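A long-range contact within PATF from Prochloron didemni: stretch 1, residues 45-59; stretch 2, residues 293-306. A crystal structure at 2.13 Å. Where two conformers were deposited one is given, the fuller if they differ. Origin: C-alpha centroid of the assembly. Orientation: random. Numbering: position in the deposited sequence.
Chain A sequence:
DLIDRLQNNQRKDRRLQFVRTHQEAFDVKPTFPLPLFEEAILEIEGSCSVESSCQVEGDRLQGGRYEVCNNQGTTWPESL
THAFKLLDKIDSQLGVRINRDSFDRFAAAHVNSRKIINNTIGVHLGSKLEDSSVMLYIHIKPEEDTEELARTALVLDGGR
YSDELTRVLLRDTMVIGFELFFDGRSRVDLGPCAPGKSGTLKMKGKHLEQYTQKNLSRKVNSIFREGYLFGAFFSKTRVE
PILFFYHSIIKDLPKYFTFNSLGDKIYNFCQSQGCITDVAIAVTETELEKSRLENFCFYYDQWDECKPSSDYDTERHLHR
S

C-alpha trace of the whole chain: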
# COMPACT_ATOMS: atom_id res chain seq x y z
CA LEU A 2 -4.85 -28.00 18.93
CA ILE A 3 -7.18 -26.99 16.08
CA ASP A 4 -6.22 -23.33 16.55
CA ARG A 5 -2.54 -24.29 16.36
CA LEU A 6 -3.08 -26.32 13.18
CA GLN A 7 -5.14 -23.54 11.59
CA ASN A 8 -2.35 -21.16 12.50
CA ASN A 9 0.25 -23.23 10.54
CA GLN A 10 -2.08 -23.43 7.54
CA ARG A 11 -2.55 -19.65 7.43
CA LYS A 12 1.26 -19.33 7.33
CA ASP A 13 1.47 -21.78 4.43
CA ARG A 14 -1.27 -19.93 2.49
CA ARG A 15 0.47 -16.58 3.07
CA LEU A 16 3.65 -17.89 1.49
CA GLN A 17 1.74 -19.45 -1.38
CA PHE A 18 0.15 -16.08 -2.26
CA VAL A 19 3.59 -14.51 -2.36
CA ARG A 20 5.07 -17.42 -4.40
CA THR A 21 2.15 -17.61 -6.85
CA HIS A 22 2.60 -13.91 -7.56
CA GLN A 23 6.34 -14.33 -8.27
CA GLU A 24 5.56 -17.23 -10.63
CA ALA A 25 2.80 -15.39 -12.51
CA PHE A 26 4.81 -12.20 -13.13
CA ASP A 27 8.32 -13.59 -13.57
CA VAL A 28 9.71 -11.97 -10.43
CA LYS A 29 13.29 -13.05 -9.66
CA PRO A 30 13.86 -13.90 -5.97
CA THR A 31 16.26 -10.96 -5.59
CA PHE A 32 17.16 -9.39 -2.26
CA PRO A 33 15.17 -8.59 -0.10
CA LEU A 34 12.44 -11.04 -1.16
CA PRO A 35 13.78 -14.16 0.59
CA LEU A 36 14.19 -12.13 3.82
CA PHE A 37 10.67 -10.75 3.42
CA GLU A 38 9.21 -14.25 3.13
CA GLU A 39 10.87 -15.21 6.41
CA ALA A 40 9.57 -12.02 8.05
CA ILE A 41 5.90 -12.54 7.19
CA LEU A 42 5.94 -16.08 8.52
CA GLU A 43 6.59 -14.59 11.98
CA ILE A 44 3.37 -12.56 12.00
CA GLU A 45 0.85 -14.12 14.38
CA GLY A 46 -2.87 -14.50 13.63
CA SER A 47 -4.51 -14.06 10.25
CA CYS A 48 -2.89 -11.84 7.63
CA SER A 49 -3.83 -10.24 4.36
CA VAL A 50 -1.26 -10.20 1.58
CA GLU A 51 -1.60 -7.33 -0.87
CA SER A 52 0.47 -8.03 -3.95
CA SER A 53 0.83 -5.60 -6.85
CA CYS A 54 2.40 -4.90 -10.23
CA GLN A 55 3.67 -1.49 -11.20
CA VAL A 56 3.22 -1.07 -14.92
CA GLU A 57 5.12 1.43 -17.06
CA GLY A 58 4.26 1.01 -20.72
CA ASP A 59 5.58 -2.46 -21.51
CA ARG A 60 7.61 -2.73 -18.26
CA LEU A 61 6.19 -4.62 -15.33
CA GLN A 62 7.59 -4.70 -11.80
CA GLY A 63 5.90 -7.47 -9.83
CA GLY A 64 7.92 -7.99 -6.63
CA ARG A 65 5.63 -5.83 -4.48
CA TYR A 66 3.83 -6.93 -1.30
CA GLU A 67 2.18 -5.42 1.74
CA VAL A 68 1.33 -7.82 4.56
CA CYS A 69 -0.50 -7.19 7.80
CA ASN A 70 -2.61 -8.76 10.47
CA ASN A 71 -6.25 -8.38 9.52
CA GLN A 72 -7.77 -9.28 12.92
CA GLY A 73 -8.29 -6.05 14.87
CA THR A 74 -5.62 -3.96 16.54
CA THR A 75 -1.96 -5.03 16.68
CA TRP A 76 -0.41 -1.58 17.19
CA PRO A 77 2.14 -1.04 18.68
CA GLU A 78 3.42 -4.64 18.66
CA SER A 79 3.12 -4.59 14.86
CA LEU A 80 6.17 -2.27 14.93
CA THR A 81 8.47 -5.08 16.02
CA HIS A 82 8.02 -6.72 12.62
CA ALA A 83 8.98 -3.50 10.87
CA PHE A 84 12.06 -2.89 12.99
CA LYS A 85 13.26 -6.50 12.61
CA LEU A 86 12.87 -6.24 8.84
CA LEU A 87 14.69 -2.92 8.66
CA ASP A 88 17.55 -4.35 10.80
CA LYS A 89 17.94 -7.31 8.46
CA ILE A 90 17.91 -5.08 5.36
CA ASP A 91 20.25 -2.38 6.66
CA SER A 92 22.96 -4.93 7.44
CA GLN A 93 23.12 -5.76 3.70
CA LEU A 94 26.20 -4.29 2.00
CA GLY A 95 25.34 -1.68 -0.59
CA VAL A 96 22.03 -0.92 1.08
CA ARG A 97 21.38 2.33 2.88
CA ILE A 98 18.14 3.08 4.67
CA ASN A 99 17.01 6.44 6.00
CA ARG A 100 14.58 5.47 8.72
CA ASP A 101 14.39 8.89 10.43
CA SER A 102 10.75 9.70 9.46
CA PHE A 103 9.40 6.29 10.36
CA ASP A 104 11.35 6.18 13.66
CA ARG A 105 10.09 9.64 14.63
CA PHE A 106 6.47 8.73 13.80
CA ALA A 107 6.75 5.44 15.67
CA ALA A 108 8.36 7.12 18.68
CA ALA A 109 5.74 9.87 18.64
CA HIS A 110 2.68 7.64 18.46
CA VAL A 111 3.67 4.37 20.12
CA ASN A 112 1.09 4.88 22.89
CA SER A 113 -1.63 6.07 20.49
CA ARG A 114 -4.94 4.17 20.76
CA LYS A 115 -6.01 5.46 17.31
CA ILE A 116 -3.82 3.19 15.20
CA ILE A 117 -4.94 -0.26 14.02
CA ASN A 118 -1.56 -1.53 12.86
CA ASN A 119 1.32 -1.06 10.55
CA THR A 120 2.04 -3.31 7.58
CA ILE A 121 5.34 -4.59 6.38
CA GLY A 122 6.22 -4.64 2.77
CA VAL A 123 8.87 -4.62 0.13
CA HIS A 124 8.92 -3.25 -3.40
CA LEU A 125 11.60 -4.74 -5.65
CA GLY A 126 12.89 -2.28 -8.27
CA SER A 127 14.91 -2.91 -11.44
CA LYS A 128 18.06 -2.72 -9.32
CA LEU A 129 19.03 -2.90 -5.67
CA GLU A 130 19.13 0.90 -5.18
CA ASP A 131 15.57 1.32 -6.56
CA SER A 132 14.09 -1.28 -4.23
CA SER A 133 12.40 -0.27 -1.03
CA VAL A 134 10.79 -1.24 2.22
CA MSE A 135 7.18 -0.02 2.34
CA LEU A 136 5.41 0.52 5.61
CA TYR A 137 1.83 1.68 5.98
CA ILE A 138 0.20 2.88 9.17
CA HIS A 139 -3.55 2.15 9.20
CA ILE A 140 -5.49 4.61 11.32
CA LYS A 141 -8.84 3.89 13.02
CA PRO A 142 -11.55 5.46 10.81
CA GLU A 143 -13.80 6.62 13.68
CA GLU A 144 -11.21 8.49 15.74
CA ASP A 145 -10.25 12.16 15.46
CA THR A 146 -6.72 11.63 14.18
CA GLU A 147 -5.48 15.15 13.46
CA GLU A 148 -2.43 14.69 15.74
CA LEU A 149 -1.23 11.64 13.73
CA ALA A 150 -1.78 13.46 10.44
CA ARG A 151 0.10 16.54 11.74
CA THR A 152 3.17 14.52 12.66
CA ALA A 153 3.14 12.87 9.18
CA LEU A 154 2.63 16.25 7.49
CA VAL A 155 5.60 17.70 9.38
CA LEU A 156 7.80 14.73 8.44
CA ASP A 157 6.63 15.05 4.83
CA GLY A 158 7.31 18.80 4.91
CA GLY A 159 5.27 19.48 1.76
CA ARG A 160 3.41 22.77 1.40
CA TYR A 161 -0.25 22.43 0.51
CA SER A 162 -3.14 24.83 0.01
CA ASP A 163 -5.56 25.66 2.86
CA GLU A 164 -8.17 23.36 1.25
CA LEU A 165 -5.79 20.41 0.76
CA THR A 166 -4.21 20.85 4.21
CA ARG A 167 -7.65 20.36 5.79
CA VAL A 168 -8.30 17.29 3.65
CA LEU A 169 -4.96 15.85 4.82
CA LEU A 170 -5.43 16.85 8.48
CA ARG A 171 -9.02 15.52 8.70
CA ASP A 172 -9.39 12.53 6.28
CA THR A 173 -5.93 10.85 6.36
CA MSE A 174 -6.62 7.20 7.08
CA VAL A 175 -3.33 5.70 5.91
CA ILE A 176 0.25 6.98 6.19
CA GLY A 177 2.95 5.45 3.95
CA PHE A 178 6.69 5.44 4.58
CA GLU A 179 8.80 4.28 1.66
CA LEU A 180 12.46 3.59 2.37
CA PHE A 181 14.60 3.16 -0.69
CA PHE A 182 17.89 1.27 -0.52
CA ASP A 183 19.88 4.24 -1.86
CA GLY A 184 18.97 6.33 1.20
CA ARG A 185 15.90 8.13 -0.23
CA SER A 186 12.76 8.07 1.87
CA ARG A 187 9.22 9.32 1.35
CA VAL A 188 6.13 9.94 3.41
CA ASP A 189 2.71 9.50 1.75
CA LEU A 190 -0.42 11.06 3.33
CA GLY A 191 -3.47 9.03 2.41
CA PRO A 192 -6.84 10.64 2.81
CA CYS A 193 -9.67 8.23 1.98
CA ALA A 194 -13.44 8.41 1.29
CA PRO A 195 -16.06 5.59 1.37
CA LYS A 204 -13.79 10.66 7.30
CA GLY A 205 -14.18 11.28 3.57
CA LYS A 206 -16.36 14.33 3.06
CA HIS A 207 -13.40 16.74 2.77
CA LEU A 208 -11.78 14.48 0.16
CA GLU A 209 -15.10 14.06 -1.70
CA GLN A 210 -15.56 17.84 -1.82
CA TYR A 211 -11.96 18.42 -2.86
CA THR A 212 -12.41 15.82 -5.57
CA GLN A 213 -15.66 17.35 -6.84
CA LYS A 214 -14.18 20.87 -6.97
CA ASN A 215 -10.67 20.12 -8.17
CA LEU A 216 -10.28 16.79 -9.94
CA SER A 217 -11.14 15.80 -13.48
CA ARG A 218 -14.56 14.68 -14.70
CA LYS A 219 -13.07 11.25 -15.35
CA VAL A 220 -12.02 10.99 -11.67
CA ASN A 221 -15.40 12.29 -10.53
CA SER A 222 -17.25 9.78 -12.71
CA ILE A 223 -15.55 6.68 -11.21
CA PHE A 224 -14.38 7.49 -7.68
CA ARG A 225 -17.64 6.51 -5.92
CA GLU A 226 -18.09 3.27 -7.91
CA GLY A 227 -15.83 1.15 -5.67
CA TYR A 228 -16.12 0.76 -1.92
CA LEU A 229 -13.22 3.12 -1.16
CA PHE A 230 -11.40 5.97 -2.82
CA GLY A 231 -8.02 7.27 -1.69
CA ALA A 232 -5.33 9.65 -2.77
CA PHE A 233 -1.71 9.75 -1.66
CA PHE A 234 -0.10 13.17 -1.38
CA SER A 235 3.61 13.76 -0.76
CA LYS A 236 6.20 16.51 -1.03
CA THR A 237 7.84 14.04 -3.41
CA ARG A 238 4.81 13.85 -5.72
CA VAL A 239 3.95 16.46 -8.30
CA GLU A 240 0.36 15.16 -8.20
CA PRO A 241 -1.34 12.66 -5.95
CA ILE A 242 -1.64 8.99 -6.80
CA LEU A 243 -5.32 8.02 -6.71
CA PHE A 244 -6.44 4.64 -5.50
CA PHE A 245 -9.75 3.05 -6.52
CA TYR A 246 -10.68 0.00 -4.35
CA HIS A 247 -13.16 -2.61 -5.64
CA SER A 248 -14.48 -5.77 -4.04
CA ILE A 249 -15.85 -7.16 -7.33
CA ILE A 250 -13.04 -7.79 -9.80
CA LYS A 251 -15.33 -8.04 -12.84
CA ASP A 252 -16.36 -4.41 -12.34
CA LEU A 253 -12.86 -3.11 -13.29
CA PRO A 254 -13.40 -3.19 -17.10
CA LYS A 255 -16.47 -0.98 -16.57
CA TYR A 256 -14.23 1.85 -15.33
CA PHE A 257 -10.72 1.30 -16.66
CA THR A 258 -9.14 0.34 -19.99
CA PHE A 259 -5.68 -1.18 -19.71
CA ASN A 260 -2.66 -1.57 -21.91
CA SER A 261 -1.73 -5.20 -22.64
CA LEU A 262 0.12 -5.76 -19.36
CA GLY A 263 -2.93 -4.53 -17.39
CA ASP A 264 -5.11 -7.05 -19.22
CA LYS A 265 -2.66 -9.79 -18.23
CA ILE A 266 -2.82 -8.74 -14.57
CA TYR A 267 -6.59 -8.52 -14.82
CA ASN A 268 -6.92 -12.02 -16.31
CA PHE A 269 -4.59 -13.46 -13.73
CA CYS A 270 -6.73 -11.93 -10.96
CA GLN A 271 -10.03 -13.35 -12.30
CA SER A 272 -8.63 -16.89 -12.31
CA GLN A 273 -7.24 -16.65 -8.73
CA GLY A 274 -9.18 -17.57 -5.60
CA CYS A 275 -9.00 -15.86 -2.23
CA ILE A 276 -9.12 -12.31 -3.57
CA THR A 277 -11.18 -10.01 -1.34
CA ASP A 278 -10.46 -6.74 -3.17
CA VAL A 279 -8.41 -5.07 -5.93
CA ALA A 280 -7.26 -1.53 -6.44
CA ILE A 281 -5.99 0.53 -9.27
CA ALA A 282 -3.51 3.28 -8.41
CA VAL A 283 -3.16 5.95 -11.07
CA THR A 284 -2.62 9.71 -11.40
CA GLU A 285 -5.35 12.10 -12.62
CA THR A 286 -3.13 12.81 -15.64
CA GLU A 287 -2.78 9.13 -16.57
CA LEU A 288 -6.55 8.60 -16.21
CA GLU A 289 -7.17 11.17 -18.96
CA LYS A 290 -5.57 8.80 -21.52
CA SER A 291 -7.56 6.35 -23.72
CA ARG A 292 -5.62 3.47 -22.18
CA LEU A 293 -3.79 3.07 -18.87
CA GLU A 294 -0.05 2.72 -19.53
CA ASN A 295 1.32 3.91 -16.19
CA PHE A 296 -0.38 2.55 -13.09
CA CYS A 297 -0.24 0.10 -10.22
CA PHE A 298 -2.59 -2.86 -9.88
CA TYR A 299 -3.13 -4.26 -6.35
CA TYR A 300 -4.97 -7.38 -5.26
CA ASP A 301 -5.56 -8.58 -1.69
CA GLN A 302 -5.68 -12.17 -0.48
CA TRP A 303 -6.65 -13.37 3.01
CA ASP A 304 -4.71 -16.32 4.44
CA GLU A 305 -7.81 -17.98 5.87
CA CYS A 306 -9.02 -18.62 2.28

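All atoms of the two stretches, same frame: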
# COMPACT_ATOMS: atom_id res chain seq x y z
N GLU A 45 1.85 -13.27 13.75
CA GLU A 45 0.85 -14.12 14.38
C GLU A 45 -0.58 -13.73 13.99
O GLU A 45 -0.86 -12.56 13.69
CB GLU A 45 1.00 -14.13 15.91
CG GLU A 45 2.17 -14.96 16.44
CD GLU A 45 2.17 -16.41 15.94
OE1 GLU A 45 1.07 -17.01 15.80
OE2 GLU A 45 3.27 -16.96 15.68
N GLY A 46 -1.47 -14.71 13.99
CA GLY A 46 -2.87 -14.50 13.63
C GLY A 46 -3.09 -14.59 12.13
O GLY A 46 -2.30 -15.19 11.43
N SER A 47 -4.16 -13.99 11.65
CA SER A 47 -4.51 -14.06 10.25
C SER A 47 -4.04 -12.79 9.57
O SER A 47 -4.26 -11.69 10.09
CB SER A 47 -6.03 -14.19 10.13
OG SER A 47 -6.42 -14.32 8.77
N CYS A 48 -3.41 -12.94 8.41
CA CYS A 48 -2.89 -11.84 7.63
C CYS A 48 -3.57 -11.70 6.28
O CYS A 48 -4.09 -12.66 5.72
CB CYS A 48 -1.40 -12.05 7.39
SG CYS A 48 -0.37 -11.76 8.86
N SER A 49 -3.54 -10.48 5.76
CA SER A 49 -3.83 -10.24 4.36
C SER A 49 -2.53 -9.94 3.63
O SER A 49 -1.63 -9.30 4.17
CB SER A 49 -4.85 -9.10 4.21
OG SER A 49 -4.20 -7.88 4.00
N VAL A 50 -2.41 -10.46 2.42
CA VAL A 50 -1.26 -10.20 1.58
C VAL A 50 -1.73 -9.41 0.39
O VAL A 50 -2.61 -9.88 -0.36
CB VAL A 50 -0.58 -11.48 1.08
CG1 VAL A 50 0.60 -11.14 0.18
CG2 VAL A 50 -0.15 -12.36 2.25
N GLU A 51 -1.22 -8.19 0.25
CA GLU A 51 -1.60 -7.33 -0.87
C GLU A 51 -0.45 -7.27 -1.83
O GLU A 51 0.55 -6.59 -1.55
CB GLU A 51 -1.96 -5.90 -0.41
CG GLU A 51 -2.64 -5.07 -1.51
CD GLU A 51 -3.24 -3.74 -1.02
OE1 GLU A 51 -2.70 -3.17 -0.06
OE2 GLU A 51 -4.23 -3.24 -1.61
N SER A 52 -0.55 -8.01 -2.92
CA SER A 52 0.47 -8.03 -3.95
C SER A 52 0.12 -6.98 -5.02
O SER A 52 -1.03 -6.64 -5.22
CB SER A 52 0.56 -9.42 -4.60
OG SER A 52 0.70 -10.46 -3.65
N SER A 53 1.11 -6.51 -5.76
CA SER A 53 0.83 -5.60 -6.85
C SER A 53 1.87 -5.67 -7.97
O SER A 53 2.96 -6.27 -7.82
CB SER A 53 0.71 -4.18 -6.31
OG SER A 53 1.93 -3.74 -5.75
N CYS A 54 1.51 -5.08 -9.09
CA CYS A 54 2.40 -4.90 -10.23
C CYS A 54 2.38 -3.46 -10.63
O CYS A 54 1.31 -2.88 -10.87
CB CYS A 54 1.97 -5.76 -11.40
SG CYS A 54 2.03 -7.53 -11.05
N GLN A 55 3.55 -2.85 -10.66
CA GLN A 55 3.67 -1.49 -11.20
C GLN A 55 3.95 -1.63 -12.68
O GLN A 55 4.94 -2.27 -13.07
CB GLN A 55 4.79 -0.73 -10.52
CG GLN A 55 4.98 0.69 -11.02
CD GLN A 55 5.86 1.49 -10.08
OE1 GLN A 55 7.08 1.28 -10.04
NE2 GLN A 55 5.26 2.37 -9.31
N VAL A 56 3.09 -1.02 -13.48
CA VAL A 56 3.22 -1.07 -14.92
C VAL A 56 3.67 0.27 -15.48
O VAL A 56 3.14 1.32 -15.10
CB VAL A 56 1.89 -1.48 -15.57
CG1 VAL A 56 2.01 -1.44 -17.09
CG2 VAL A 56 1.49 -2.89 -15.09
N GLU A 57 4.61 0.22 -16.42
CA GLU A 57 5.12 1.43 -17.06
C GLU A 57 5.32 1.13 -18.55
O GLU A 57 6.36 0.62 -18.96
CB GLU A 57 6.41 1.86 -16.38
CG GLU A 57 6.51 3.36 -16.14
CD GLU A 57 7.73 3.76 -15.33
OE1 GLU A 57 8.79 3.98 -15.97
OE2 GLU A 57 7.62 3.87 -14.08
N GLY A 58 4.28 1.39 -19.33
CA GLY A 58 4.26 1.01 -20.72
C GLY A 58 4.30 -0.50 -20.85
O GLY A 58 3.35 -1.20 -20.47
N ASP A 59 5.40 -1.02 -21.38
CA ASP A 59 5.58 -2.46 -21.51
C ASP A 59 6.53 -3.04 -20.45
O ASP A 59 6.92 -4.19 -20.54
CB ASP A 59 6.02 -2.85 -22.92
CG ASP A 59 4.88 -2.72 -23.93
OD1 ASP A 59 3.75 -3.18 -23.65
OD2 ASP A 59 5.11 -2.15 -25.01
N LEU A 293 -4.72 2.95 -19.98
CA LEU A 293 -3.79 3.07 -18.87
C LEU A 293 -2.47 2.40 -19.25
O LEU A 293 -2.44 1.22 -19.54
CB LEU A 293 -4.35 2.44 -17.59
CG LEU A 293 -5.56 3.12 -16.96
CD1 LEU A 293 -5.81 2.51 -15.59
CD2 LEU A 293 -5.38 4.63 -16.88
N GLU A 294 -1.40 3.20 -19.25
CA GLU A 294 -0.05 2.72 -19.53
C GLU A 294 0.83 2.74 -18.28
O GLU A 294 1.76 1.94 -18.15
CB GLU A 294 0.58 3.60 -20.62
CG GLU A 294 -0.06 3.43 -22.01
CD GLU A 294 0.50 2.26 -22.84
OE1 GLU A 294 1.40 1.48 -22.39
OE2 GLU A 294 0.02 2.09 -23.98
N ASN A 295 0.54 3.68 -17.37
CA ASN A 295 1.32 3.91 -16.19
C ASN A 295 0.42 3.87 -14.97
O ASN A 295 -0.39 4.78 -14.76
CB ASN A 295 2.04 5.24 -16.29
CG ASN A 295 2.99 5.30 -17.47
OD1 ASN A 295 4.00 4.61 -17.49
ND2 ASN A 295 2.65 6.12 -18.47
N PHE A 296 0.54 2.81 -14.19
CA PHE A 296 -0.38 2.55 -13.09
C PHE A 296 0.13 1.41 -12.25
O PHE A 296 1.04 0.69 -12.64
CB PHE A 296 -1.80 2.20 -13.59
CG PHE A 296 -1.86 0.95 -14.42
CD1 PHE A 296 -1.53 0.99 -15.77
CD2 PHE A 296 -2.23 -0.26 -13.85
CE1 PHE A 296 -1.56 -0.16 -16.54
CE2 PHE A 296 -2.24 -1.42 -14.61
CZ PHE A 296 -1.93 -1.36 -15.96
N CYS A 297 -0.48 1.25 -11.08
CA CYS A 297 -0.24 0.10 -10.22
C CYS A 297 -1.52 -0.66 -10.01
O CYS A 297 -2.56 -0.06 -9.80
CB CYS A 297 0.26 0.57 -8.86
SG CYS A 297 1.98 1.02 -8.89
N PHE A 298 -1.44 -1.98 -10.05
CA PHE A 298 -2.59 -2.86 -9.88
C PHE A 298 -2.35 -3.73 -8.62
O PHE A 298 -1.43 -4.52 -8.57
CB PHE A 298 -2.67 -3.70 -11.14
CG PHE A 298 -3.99 -4.41 -11.34
CD1 PHE A 298 -4.58 -5.15 -10.33
CD2 PHE A 298 -4.61 -4.38 -12.59
CE1 PHE A 298 -5.79 -5.81 -10.54
CE2 PHE A 298 -5.80 -5.06 -12.81
CZ PHE A 298 -6.41 -5.77 -11.78
N TYR A 299 -3.24 -3.60 -7.65
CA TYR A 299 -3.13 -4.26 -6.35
C TYR A 299 -4.23 -5.30 -6.27
O TYR A 299 -5.32 -5.07 -6.76
CB TYR A 299 -3.34 -3.22 -5.24
CG TYR A 299 -2.22 -2.25 -5.07
CD1 TYR A 299 -2.13 -1.09 -5.81
CD2 TYR A 299 -1.19 -2.52 -4.14
CE1 TYR A 299 -1.05 -0.19 -5.63
CE2 TYR A 299 -0.14 -1.64 -3.96
CZ TYR A 299 -0.07 -0.49 -4.69
OH TYR A 299 1.02 0.34 -4.49
N TYR A 300 -3.94 -6.44 -5.65
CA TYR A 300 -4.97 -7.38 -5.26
C TYR A 300 -4.63 -7.94 -3.88
O TYR A 300 -3.44 -8.10 -3.55
CB TYR A 300 -5.15 -8.49 -6.32
CG TYR A 300 -3.97 -9.40 -6.51
CD1 TYR A 300 -2.95 -9.07 -7.38
CD2 TYR A 300 -3.90 -10.61 -5.85
CE1 TYR A 300 -1.88 -9.92 -7.58
CE2 TYR A 300 -2.84 -11.47 -6.05
CZ TYR A 300 -1.83 -11.11 -6.90
OH TYR A 300 -0.76 -11.96 -7.06
N ASP A 301 -5.66 -8.25 -3.10
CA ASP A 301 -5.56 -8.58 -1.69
C ASP A 301 -6.10 -9.97 -1.47
O ASP A 301 -7.21 -10.30 -1.92
CB ASP A 301 -6.36 -7.56 -0.88
CG ASP A 301 -6.15 -7.67 0.64
OD1 ASP A 301 -5.15 -8.27 1.11
OD2 ASP A 301 -7.00 -7.13 1.39
N GLN A 302 -5.30 -10.81 -0.79
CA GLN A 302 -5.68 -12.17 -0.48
C GLN A 302 -5.58 -12.41 1.03
O GLN A 302 -4.63 -11.93 1.68
CB GLN A 302 -4.78 -13.14 -1.24
CG GLN A 302 -5.01 -13.10 -2.75
CD GLN A 302 -4.04 -13.98 -3.51
OE1 GLN A 302 -2.86 -13.68 -3.56
NE2 GLN A 302 -4.54 -15.04 -4.14
N TRP A 303 -6.57 -13.11 1.58
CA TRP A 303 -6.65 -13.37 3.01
C TRP A 303 -6.25 -14.82 3.29
O TRP A 303 -6.76 -15.75 2.66
CB TRP A 303 -8.05 -13.02 3.58
CG TRP A 303 -8.29 -11.48 3.66
CD1 TRP A 303 -7.76 -10.51 2.82
CD2 TRP A 303 -9.14 -10.76 4.59
NE1 TRP A 303 -8.19 -9.26 3.19
CE2 TRP A 303 -9.04 -9.38 4.27
CE3 TRP A 303 -9.95 -11.14 5.67
CZ2 TRP A 303 -9.73 -8.39 4.98
CZ3 TRP A 303 -10.64 -10.15 6.38
CH2 TRP A 303 -10.52 -8.79 6.03
N ASP A 304 -5.32 -15.01 4.23
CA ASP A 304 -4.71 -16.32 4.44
C ASP A 304 -5.60 -17.36 5.10
O ASP A 304 -5.17 -18.49 5.29
CB ASP A 304 -3.37 -16.18 5.18
CG ASP A 304 -3.53 -15.71 6.63
OD1 ASP A 304 -4.64 -15.74 7.20
OD2 ASP A 304 -2.48 -15.35 7.21
N GLU A 305 -6.82 -17.00 5.46
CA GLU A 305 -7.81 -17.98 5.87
C GLU A 305 -8.62 -18.54 4.69
O GLU A 305 -9.44 -19.41 4.89
CB GLU A 305 -8.76 -17.34 6.90
CG GLU A 305 -8.03 -16.70 8.07
CD GLU A 305 -8.25 -17.40 9.39
OE1 GLU A 305 -7.91 -18.60 9.46
OE2 GLU A 305 -8.75 -16.74 10.35
N CYS A 306 -8.38 -18.05 3.47
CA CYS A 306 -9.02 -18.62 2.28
C CYS A 306 -8.19 -19.81 1.80
O CYS A 306 -8.59 -20.95 1.97
CB CYS A 306 -9.14 -17.60 1.15
SG CYS A 306 -9.61 -18.33 -0.47
O HOH W 1 -1.99 -11.22 -2.76

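Residues 48-57 and 295-303 are neighbouring antiparallel strands, and alternate residue pairs satisfy each other's backbone N and O. Four residue pairs exchange two hydrogen bonds each: Val50 with Gln302, Ser52 with Tyr300, Cys54 with Phe298, and Val56 with Phe296. Val50 N to Gln302 O is 2.8 Å, and Gln302 N to Val50 O is 2.9 Å. The ladder runs on past the strand at one end, where Gly58 N donates to Glu294 O (2.8 Å). Gly58 has positive phi, which favours glycine.

At the other end Asp304 closes the ladder. Its N donates to Cys48 O (3.0 Å), while its carboxylate takes Cys48 N on OD2 (2.8 Å) and Ser47 OG on OD1 (2.8 Å). A short acidic side chain in chi1 p thus stands in for a backbone carbonyl.

The buried Asp301 carboxylate is also shared: OD1 accepts from Ser49 OG (3.1 Å), and OD2 from Trp303 NE1 (3.0 Å).

Water 1 donates to Val50 O (2.8 Å) and Gln302 OE1 (2.7 Å), and accepts from Ser52 OG (2.9 Å).

Three aliphatic CB atoms pack over ring faces. Ser53 CB lies over the Tyr299 face, 3.7 Å from the ring centroid. Ser52 CB covers Tyr300 and Val56 CB covers Phe296 in the same way. Together the stretches bury 1099 Å².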